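TRNA (adenine(22)-N(1))-methyltransferase (Bacillus subtilis, PDB 6Q56) catalyses the S-adenosyl-L-methionine-dependent methylation of adenine 22 in tRNA at N1, giving N(1)-methyladenosine. Local coordinates at residues A[103-108]-A[130-135]; A[10-15]-A[151-156]. The protein carries 2 engineered substitutions. All coordinates share one frame; numbering follows the deposited sequence.

How the interactions relate
The two contacts sit on opposite faces of one Rossmann-like methyltransferase sheet, their centres about 19 Å apart. Interaction 1 packs two helices together on one face, while interaction 2 lays helix 8-14 over the other face of strand 151-159. That strand joins them: V155 points toward helix 8-14, whereas its neighbour L156 receives R130 of helix 127-135, with L156 CD2 3.7 Å from R130 CG. R130 NH2 lies 4.2 Å from E154 OE2, packing only; the salt bridge of R130 is to E143. Along the chain, interaction 1 is nested inside the loop that interaction 2 closes. The bound nickel ion, held by H125 and H128, lies about 12 Å from the W132 side chain.

Interaction 1 of 2, residues A[103-108]-A[130-135]; sequences HILEAG and REWLYK
L105 lays its CB over one face of the W132 indole, a CH-pi contact between two helices that run alongside each other on the same face of a Rossmann-like methyltransferase sheet. Their short axes approach to 10.3 Å, and the two run in roughly the same direction. The CB sits 3.4 Å from the centroid of the six-membered ring, almost straight above it, and L105 CG follows at 3.7 Å from W132 CZ3, and the leucine side chain crosses the indole at about a right angle. Beyond this contact, L105 also touches I93 of strand 90-96, and the W132 ring meets that of Y138.

E106, next along the helix, works at the indole edge. With CG anti to the backbone N (chi1 176°), the chain bends at chi2 and turns its carboxylate back to the pyrrole N-H. W132 NE1 donates to E106 OE1 at 2.7 Å, with an N-H...O angle of 144°. The carboxylate stands steeply to the ring, 75° between planes, and offers the anti lone pair of OE1. The same oxygen forms a salt bridge with K135, whose long chain bends twice near its end. Two donors thus grip OE1, which probably fixes the rotation of the carboxylate. E136 brings a second carboxylate close to OE1, so the positive charge of K135 is likely to offset some repulsion there; K109 adds a long, weak ion pair to OE2. K135 NZ meets OE1 from above the carboxylate plane, 2.8 Å away.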
ATOM      1  N   HIS A 103       5.796  -5.549  -6.420  1.00 30.82           N
ATOM      2  CA  HIS A 103       7.054  -5.909  -7.053  1.00 31.95           C
ATOM      3  C   HIS A 103       8.197  -5.746  -6.061  1.00 40.60           C
ATOM      4  O   HIS A 103       9.063  -6.603  -5.961  1.00 38.01           O
ATOM      5  CB  HIS A 103       7.297  -5.067  -8.311  1.00 36.41           C
ATOM      6  CG  HIS A 103       8.722  -5.055  -8.769  1.00 48.12           C
ATOM      7  ND1 HIS A 103       9.277  -6.080  -9.501  1.00 42.22           N
ATOM      8  CD2 HIS A 103       9.712  -4.154  -8.573  1.00 49.02           C
ATOM      9  CE1 HIS A 103      10.544  -5.804  -9.745  1.00 50.06           C
ATOM     10  NE2 HIS A 103      10.832  -4.638  -9.197  1.00 49.79           N
ATOM     11  N   ILE A 104       8.190  -4.644  -5.331  1.00 31.48           N
ATOM     12  CA  ILE A 104       9.221  -4.382  -4.347  1.00 34.47           C
ATOM     13  C   ILE A 104       9.215  -5.490  -3.295  1.00 39.89           C
ATOM     14  O   ILE A 104      10.253  -6.049  -2.970  1.00 39.36           O
ATOM     15  CB  ILE A 104       9.033  -2.992  -3.713  1.00 31.50           C
ATOM     16  CG1 ILE A 104       9.402  -1.913  -4.724  1.00 31.05           C
ATOM     17  CG2 ILE A 104       9.871  -2.842  -2.462  1.00 31.27           C
ATOM     18  CD1 ILE A 104       9.019  -0.514  -4.310  1.00 32.44           C
ATOM     19  N   LEU A 105       8.041  -5.810  -2.768  1.00 32.09           N
ATOM     20  CA  LEU A 105       7.925  -6.851  -1.757  1.00 39.81           C
ATOM     21  C   LEU A 105       8.426  -8.199  -2.263  1.00 34.60           C
ATOM     22  O   LEU A 105       9.147  -8.892  -1.570  1.00 36.33           O
ATOM     23  CB  LEU A 105       6.479  -7.013  -1.300  1.00 29.18           C
ATOM     24  CG  LEU A 105       5.882  -6.091  -0.235  1.00 27.23           C
ATOM     25  CD1 LEU A 105       6.859  -5.712   0.856  1.00 31.28           C
ATOM     26  CD2 LEU A 105       5.245  -4.866  -0.843  1.00 42.23           C
ATOM     27  N   GLU A 106       8.028  -8.567  -3.470  1.00 37.76           N
ATOM     28  CA  GLU A 106       8.426  -9.845  -4.045  1.00 38.29           C
ATOM     29  C   GLU A 106       9.915  -9.905  -4.363  1.00 37.90           C
ATOM     30  O   GLU A 106      10.558 -10.910  -4.121  1.00 40.52           O
ATOM     31  CB  GLU A 106       7.607 -10.141  -5.295  1.00 36.85           C
ATOM     32  CG  GLU A 106       8.003 -11.409  -6.033  1.00 44.25           C
ATOM     33  CD  GLU A 106       7.702 -12.675  -5.259  1.00 37.43           C
ATOM     34  OE1 GLU A 106       6.865 -12.643  -4.349  1.00 34.35           O
ATOM     35  OE2 GLU A 106       8.307 -13.709  -5.569  1.00 44.85           O
ATOM     36  N   ALA A 107      10.455  -8.826  -4.902  1.00 39.54           N
ATOM     37  CA  ALA A 107      11.865  -8.787  -5.255  1.00 41.60           C
ATOM     38  C   ALA A 107      12.767  -8.850  -4.033  1.00 38.14           C
ATOM     39  O   ALA A 107      13.879  -9.341  -4.112  1.00 42.42           O
ATOM     40  CB  ALA A 107      12.174  -7.544  -6.066  1.00 34.41           C
ATOM     41  N   GLY A 108      12.290  -8.348  -2.906  1.00 32.52           N
ATOM     42  CA  GLY A 108      13.092  -8.349  -1.705  1.00 43.85           C
ATOM     43  C   GLY A 108      12.544  -9.133  -0.538  1.00 40.58           C
ATOM     44  O   GLY A 108      12.840  -8.814   0.599  1.00 39.12           O
ATOM     45  N   ARG A 130      -2.636  -7.105  -2.100  1.00 29.94           N
ATOM     46  CA  ARG A 130      -3.405  -8.116  -1.396  1.00 33.40           C
ATOM     47  C   ARG A 130      -3.109  -9.504  -1.952  1.00 34.79           C
ATOM     48  O   ARG A 130      -2.993 -10.463  -1.206  1.00 34.02           O
ATOM     49  CB  ARG A 130      -4.897  -7.809  -1.445  1.00 30.10           C
ATOM     50  CG  ARG A 130      -5.282  -6.582  -0.643  1.00 28.02           C
ATOM     51  CD  ARG A 130      -6.784  -6.402  -0.549  1.00 36.62           C
ATOM     52  NE  ARG A 130      -7.140  -5.085  -0.048  1.00 33.02           N
ATOM     53  CZ  ARG A 130      -7.313  -4.018  -0.814  1.00 33.98           C
ATOM     54  NH1 ARG A 130      -7.165  -4.105  -2.120  1.00 35.87           N
ATOM     55  NH2 ARG A 130      -7.631  -2.864  -0.271  1.00 34.54           N
ATOM     56  N   GLU A 131      -2.974  -9.603  -3.263  1.00 29.21           N
ATOM     57  CA  GLU A 131      -2.679 -10.879  -3.885  1.00 30.83           C
ATOM     58  C   GLU A 131      -1.314 -11.366  -3.425  1.00 33.14           C
ATOM     59  O   GLU A 131      -1.142 -12.531  -3.117  1.00 30.76           O
ATOM     60  CB  GLU A 131      -2.741 -10.772  -5.405  1.00 31.84           C
ATOM     61  CG  GLU A 131      -4.153 -10.632  -5.941  1.00 36.42           C
ATOM     62  CD  GLU A 131      -4.210 -10.547  -7.450  1.00 37.14           C
ATOM     63  OE1 GLU A 131      -3.156 -10.388  -8.069  1.00 40.86           O
ATOM     64  OE2 GLU A 131      -5.311 -10.635  -8.013  1.00 46.03           O
ATOM     65  N   TRP A 132      -0.347 -10.462  -3.372  1.00 36.56           N
ATOM     66  CA  TRP A 132       0.989 -10.818  -2.932  1.00 34.83           C
ATOM     67  C   TRP A 132       0.984 -11.212  -1.461  1.00 30.06           C
ATOM     68  O   TRP A 132       1.584 -12.199  -1.083  1.00 34.77           O
ATOM     69  CB  TRP A 132       1.964  -9.672  -3.157  1.00 31.69           C
ATOM     70  CG  TRP A 132       3.344 -10.046  -2.818  1.00 32.34           C
ATOM     71  CD1 TRP A 132       4.252 -10.627  -3.634  1.00 33.05           C
ATOM     72  CD2 TRP A 132       3.977  -9.897  -1.553  1.00 31.09           C
ATOM     73  NE1 TRP A 132       5.420 -10.842  -2.964  1.00 37.65           N
ATOM     74  CE2 TRP A 132       5.276 -10.402  -1.678  1.00 33.09           C
ATOM     75  CE3 TRP A 132       3.573  -9.381  -0.326  1.00 32.95           C
ATOM     76  CZ2 TRP A 132       6.173 -10.404  -0.627  1.00 38.94           C
ATOM     77  CZ3 TRP A 132       4.463  -9.385   0.713  1.00 36.75           C
ATOM     78  CH2 TRP A 132       5.747  -9.891   0.558  1.00 35.09           C
ATOM     79  N   LEU A 133       0.301 -10.430  -0.641  1.00 24.84           N
ATOM     80  CA  LEU A 133       0.217 -10.698   0.784  1.00 36.20           C
ATOM     81  C   LEU A 133      -0.374 -12.071   1.064  1.00 35.66           C
ATOM     82  O   LEU A 133       0.142 -12.828   1.875  1.00 36.79           O
ATOM     83  CB  LEU A 133      -0.644  -9.648   1.480  1.00 30.56           C
ATOM     84  CG  LEU A 133      -0.042  -8.268   1.661  1.00 28.23           C
ATOM     85  CD1 LEU A 133      -1.055  -7.367   2.328  1.00 30.81           C
ATOM     86  CD2 LEU A 133       1.238  -8.330   2.467  1.00 31.14           C
ATOM     87  N   TYR A 134      -1.459 -12.386   0.382  1.00 29.63           N
ATOM     88  CA  TYR A 134      -2.127 -13.662   0.569  1.00 35.82           C
ATOM     89  C   TYR A 134      -1.223 -14.836   0.209  1.00 34.05           C
ATOM     90  O   TYR A 134      -1.431 -15.947   0.656  1.00 38.45           O
ATOM     91  CB  TYR A 134      -3.410 -13.710  -0.257  1.00 35.14           C
ATOM     92  CG  TYR A 134      -4.265 -14.900   0.035  1.00 32.07           C
ATOM     93  CD1 TYR A 134      -5.227 -14.857   1.021  1.00 33.56           C
ATOM     94  CD2 TYR A 134      -4.105 -16.073  -0.669  1.00 29.61           C
ATOM     95  CE1 TYR A 134      -6.011 -15.953   1.296  1.00 37.63           C
ATOM     96  CE2 TYR A 134      -4.880 -17.175  -0.400  1.00 42.94           C
ATOM     97  CZ  TYR A 134      -5.835 -17.108   0.581  1.00 33.30           C
ATOM     98  OH  TYR A 134      -6.611 -18.199   0.844  1.00 42.12           O
ATOM     99  N   LYS A 135      -0.349 -14.597  -0.750  1.00 31.76           N
ATOM    100  CA  LYS A 135       0.514 -15.631  -1.270  1.00 36.55           C
ATOM    101  C   LYS A 135       1.698 -15.875  -0.372  1.00 34.56           C
ATOM    102  O   LYS A 135       2.164 -16.990  -0.252  1.00 40.27           O
ATOM    103  CB  LYS A 135       0.972 -15.256  -2.680  1.00 32.89           C
ATOM    104  CG  LYS A 135       2.206 -15.979  -3.176  1.00 42.04           C
ATOM    105  CD  LYS A 135       2.552 -15.600  -4.601  1.00 40.89           C
ATOM    106  CE  LYS A 135       3.263 -14.261  -4.678  1.00 50.21           C
ATOM    107  NZ  LYS A 135       4.698 -14.349  -4.320  1.00 39.85           N
TER

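Interaction 2 of 2, residues A[10-15]-A[151-156]; sequences LQTVAE and KSYEVL. Engineered in segment 151-156: S152 (natural residue Cys).
T12 and V13 press their methyl groups onto V155, and this apolar contact carries most of the packing between helix 8-14 and strand 151-159. V155 CG2 takes both neighbours: T12 CG2 lies 3.8 Å from it and V13 CG2 4.1 Å. The T12 methyl also reaches V155 CB at 4.1 Å, coming in at a slant. Around this cluster V144 and L146 of strand 139-148 touch T12, while I119 and Q121 of strand 117-122 touch V13, so the helix rests across three adjoining strands. They lie at one end of the mixed seven-stranded sheet of a class I (Rossmann-like) methyltransferase, where strand 151-159 is inserted antiparallel between 117-122 and 139-148. The short helix axis lies 9.2 Å from that of the strand and runs almost parallel to it, 11° apart.

The polar contacts are gathered at the other branch of T12. Its methyl stands anti to the backbone N, and this leaves OG1 beside that nitrogen (chi1 -69°), turned back along the helix to hydrogen-bond with the carbonyl oxygen of K8. From there OG1 also faces the phenol of Y153 at the edge of the ring, 3.5 Å from OH. Putting an alanine here would take away both branches, and would probably leave V155 CG2 without its nearer methyl neighbour and the K8 carbonyl without its hydroxyl partner.

Within the helix segment, Q11 NE2 donates to E15 OE2 over 2.6 Å, the acceptor lying in the Q11 amide plane. Q11 NE2 also hydrogen-bonds to Y36 OH, which gives this amide nitrogen two partners.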
ATOM      1  N   LEU A  10       0.368  10.157   4.863  1.00 37.70           N
ATOM      2  CA  LEU A  10       1.508   9.599   5.577  1.00 37.22           C
ATOM      3  C   LEU A  10       1.273   9.591   7.081  1.00 35.86           C
ATOM      4  O   LEU A  10       1.834   8.775   7.795  1.00 31.54           O
ATOM      5  CB  LEU A  10       2.786  10.348   5.224  1.00 38.94           C
ATOM      6  CG  LEU A  10       3.206  10.222   3.762  1.00 39.25           C
ATOM      7  CD1 LEU A  10       4.632  10.697   3.558  1.00 33.86           C
ATOM      8  CD2 LEU A  10       3.055   8.791   3.287  1.00 33.96           C
ATOM      9  N   GLN A  11       0.430  10.497   7.552  1.00 36.43           N
ATOM     10  CA  GLN A  11       0.102  10.554   8.961  1.00 38.99           C
ATOM     11  C   GLN A  11      -0.542   9.230   9.299  1.00 38.45           C
ATOM     12  O   GLN A  11      -0.214   8.596  10.293  1.00 37.54           O
ATOM     13  CB  GLN A  11      -0.866  11.693   9.251  1.00 51.21           C
ATOM     14  CG  GLN A  11      -1.108  11.915  10.729  1.00 49.78           C
ATOM     15  CD  GLN A  11       0.180  12.119  11.480  1.00 62.31           C
ATOM     16  OE1 GLN A  11       1.005  12.938  11.095  1.00 63.61           O
ATOM     17  NE2 GLN A  11       0.363  11.373  12.559  1.00 67.77           N
ATOM     18  N   THR A  12      -1.465   8.827   8.438  1.00 34.23           N
ATOM     19  CA  THR A  12      -2.185   7.578   8.585  1.00 34.78           C
ATOM     20  C   THR A  12      -1.207   6.420   8.630  1.00 34.35           C
ATOM     21  O   THR A  12      -1.329   5.540   9.463  1.00 38.77           O
ATOM     22  CB  THR A  12      -3.187   7.374   7.434  1.00 37.90           C
ATOM     23  OG1 THR A  12      -4.255   8.315   7.559  1.00 41.55           O
ATOM     24  CG2 THR A  12      -3.764   5.976   7.452  1.00 34.88           C
ATOM     25  N   VAL A  13      -0.233   6.430   7.733  1.00 34.70           N
ATOM     26  CA  VAL A  13       0.765   5.374   7.679  1.00 39.00           C
ATOM     27  C   VAL A  13       1.546   5.300   8.984  1.00 34.51           C
ATOM     28  O   VAL A  13       1.723   4.237   9.548  1.00 32.98           O
ATOM     29  CB  VAL A  13       1.736   5.588   6.502  1.00 29.98           C
ATOM     30  CG1 VAL A  13       2.898   4.619   6.568  1.00 26.87           C
ATOM     31  CG2 VAL A  13       1.006   5.453   5.180  1.00 28.33           C
ATOM     32  N   ALA A  14       2.010   6.447   9.447  1.00 37.29           N
ATOM     33  CA  ALA A  14       2.792   6.528  10.672  1.00 41.42           C
ATOM     34  C   ALA A  14       2.092   5.923  11.889  1.00 40.04           C
ATOM     35  O   ALA A  14       2.736   5.324  12.731  1.00 39.07           O
ATOM     36  CB  ALA A  14       3.174   7.974  10.956  1.00 40.03           C
ATOM     37  N   GLU A  15       0.780   6.088  11.980  1.00 39.71           N
ATOM     38  CA  GLU A  15       0.027   5.578  13.118  1.00 42.31           C
ATOM     39  C   GLU A  15       0.089   4.067  13.294  1.00 42.34           C
ATOM     40  O   GLU A  15      -0.208   3.568  14.368  1.00 39.46           O
ATOM     41  CB  GLU A  15      -1.434   6.007  13.032  1.00 39.50           C
ATOM     42  CG  GLU A  15      -1.658   7.508  13.006  1.00 53.72           C
ATOM     43  CD  GLU A  15      -1.003   8.238  14.160  1.00 64.73           C
ATOM     44  OE1 GLU A  15      -0.913   7.669  15.262  1.00 64.28           O
ATOM     45  OE2 GLU A  15      -0.578   9.391  13.965  1.00 68.69           O
ATOM     46  N   LYS A 151      -8.320  13.384  -3.609  1.00 44.78           N
ATOM     47  CA  LYS A 151      -7.731  12.148  -4.062  1.00 45.57           C
ATOM     48  C   LYS A 151      -7.888  11.101  -2.981  1.00 40.70           C
ATOM     49  O   LYS A 151      -7.640  11.369  -1.817  1.00 39.86           O
ATOM     50  CB  LYS A 151      -6.255  12.352  -4.382  1.00 46.44           C
ATOM     51  CG  LYS A 151      -5.539  11.072  -4.761  1.00 61.46           C
ATOM     52  CD  LYS A 151      -4.039  11.156  -4.513  1.00 65.28           C
ATOM     53  CE  LYS A 151      -3.697  11.441  -3.057  1.00 52.55           C
ATOM     54  NZ  LYS A 151      -4.010  10.319  -2.141  1.00 51.46           N
ATOM     55  N   SER A 152      -8.312   9.910  -3.375  1.00 44.81           N
ATOM     56  CA  SER A 152      -8.502   8.831  -2.427  1.00 37.89           C
ATOM     57  C   SER A 152      -7.218   8.030  -2.313  1.00 43.13           C
ATOM     58  O   SER A 152      -6.504   7.835  -3.287  1.00 38.57           O
ATOM     59  CB  SER A 152      -9.660   7.938  -2.847  1.00 32.78           C
ATOM     60  OG  SER A 152      -9.316   7.158  -3.965  1.00 39.41           O
ATOM     61  N   TYR A 153      -6.923   7.570  -1.110  1.00 38.35           N
ATOM     62  CA  TYR A 153      -5.723   6.805  -0.882  1.00 32.57           C
ATOM     63  C   TYR A 153      -6.021   5.701   0.102  1.00 32.08           C
ATOM     64  O   TYR A 153      -6.758   5.891   1.055  1.00 35.56           O
ATOM     65  CB  TYR A 153      -4.604   7.704  -0.363  1.00 39.53           C
ATOM     66  CG  TYR A 153      -4.870   8.279   1.004  1.00 50.69           C
ATOM     67  CD1 TYR A 153      -4.548   7.570   2.148  1.00 52.20           C
ATOM     68  CD2 TYR A 153      -5.441   9.531   1.153  1.00 61.15           C
ATOM     69  CE1 TYR A 153      -4.791   8.091   3.400  1.00 57.17           C
ATOM     70  CE2 TYR A 153      -5.688  10.060   2.405  1.00 43.53           C
ATOM     71  CZ  TYR A 153      -5.362   9.336   3.520  1.00 51.09           C
ATOM     72  OH  TYR A 153      -5.601   9.854   4.757  1.00 51.70           O
ATOM     73  N   GLU A 154      -5.444   4.540  -0.154  1.00 26.88           N
ATOM     74  CA  GLU A 154      -5.628   3.388   0.694  1.00 29.74           C
ATOM     75  C   GLU A 154      -4.354   3.076   1.448  1.00 30.39           C
ATOM     76  O   GLU A 154      -3.262   3.360   0.980  1.00 34.05           O
ATOM     77  CB  GLU A 154      -6.007   2.183  -0.145  1.00 27.31           C
ATOM     78  CG  GLU A 154      -7.404   2.229  -0.711  1.00 32.41           C
ATOM     79  CD  GLU A 154      -7.533   1.405  -1.966  1.00 28.90           C
ATOM     80  OE1 GLU A 154      -6.574   1.383  -2.750  1.00 30.31           O
ATOM     81  OE2 GLU A 154      -8.587   0.788  -2.166  1.00 38.62           O
ATOM     82  N   VAL A 155      -4.510   2.478   2.616  1.00 26.85           N
ATOM     83  CA  VAL A 155      -3.386   2.092   3.443  1.00 32.89           C
ATOM     84  C   VAL A 155      -3.656   0.694   3.966  1.00 35.42           C
ATOM     85  O   VAL A 155      -4.649   0.452   4.635  1.00 26.93           O
ATOM     86  CB  VAL A 155      -3.169   3.061   4.613  1.00 40.54           C
ATOM     87  CG1 VAL A 155      -2.068   2.556   5.524  1.00 31.99           C
ATOM     88  CG2 VAL A 155      -2.825   4.439   4.095  1.00 28.59           C
ATOM     89  N   LEU A 156      -2.763  -0.226   3.638  1.00 35.33           N
ATOM     90  CA  LEU A 156      -2.902  -1.609   4.052  1.00 30.54           C
ATOM     91  C   LEU A 156      -1.879  -1.957   5.111  1.00 29.45           C
ATOM     92  O   LEU A 156      -0.715  -1.613   5.001  1.00 33.82           O
ATOM     93  CB  LEU A 156      -2.745  -2.539   2.853  1.00 33.70           C
ATOM     94  CG  LEU A 156      -3.913  -2.589   1.873  1.00 37.16           C
ATOM     95  CD1 LEU A 156      -4.221  -1.218   1.303  1.00 31.49           C
ATOM     96  CD2 LEU A 156      -3.625  -3.577   0.766  1.00 31.19           C
TER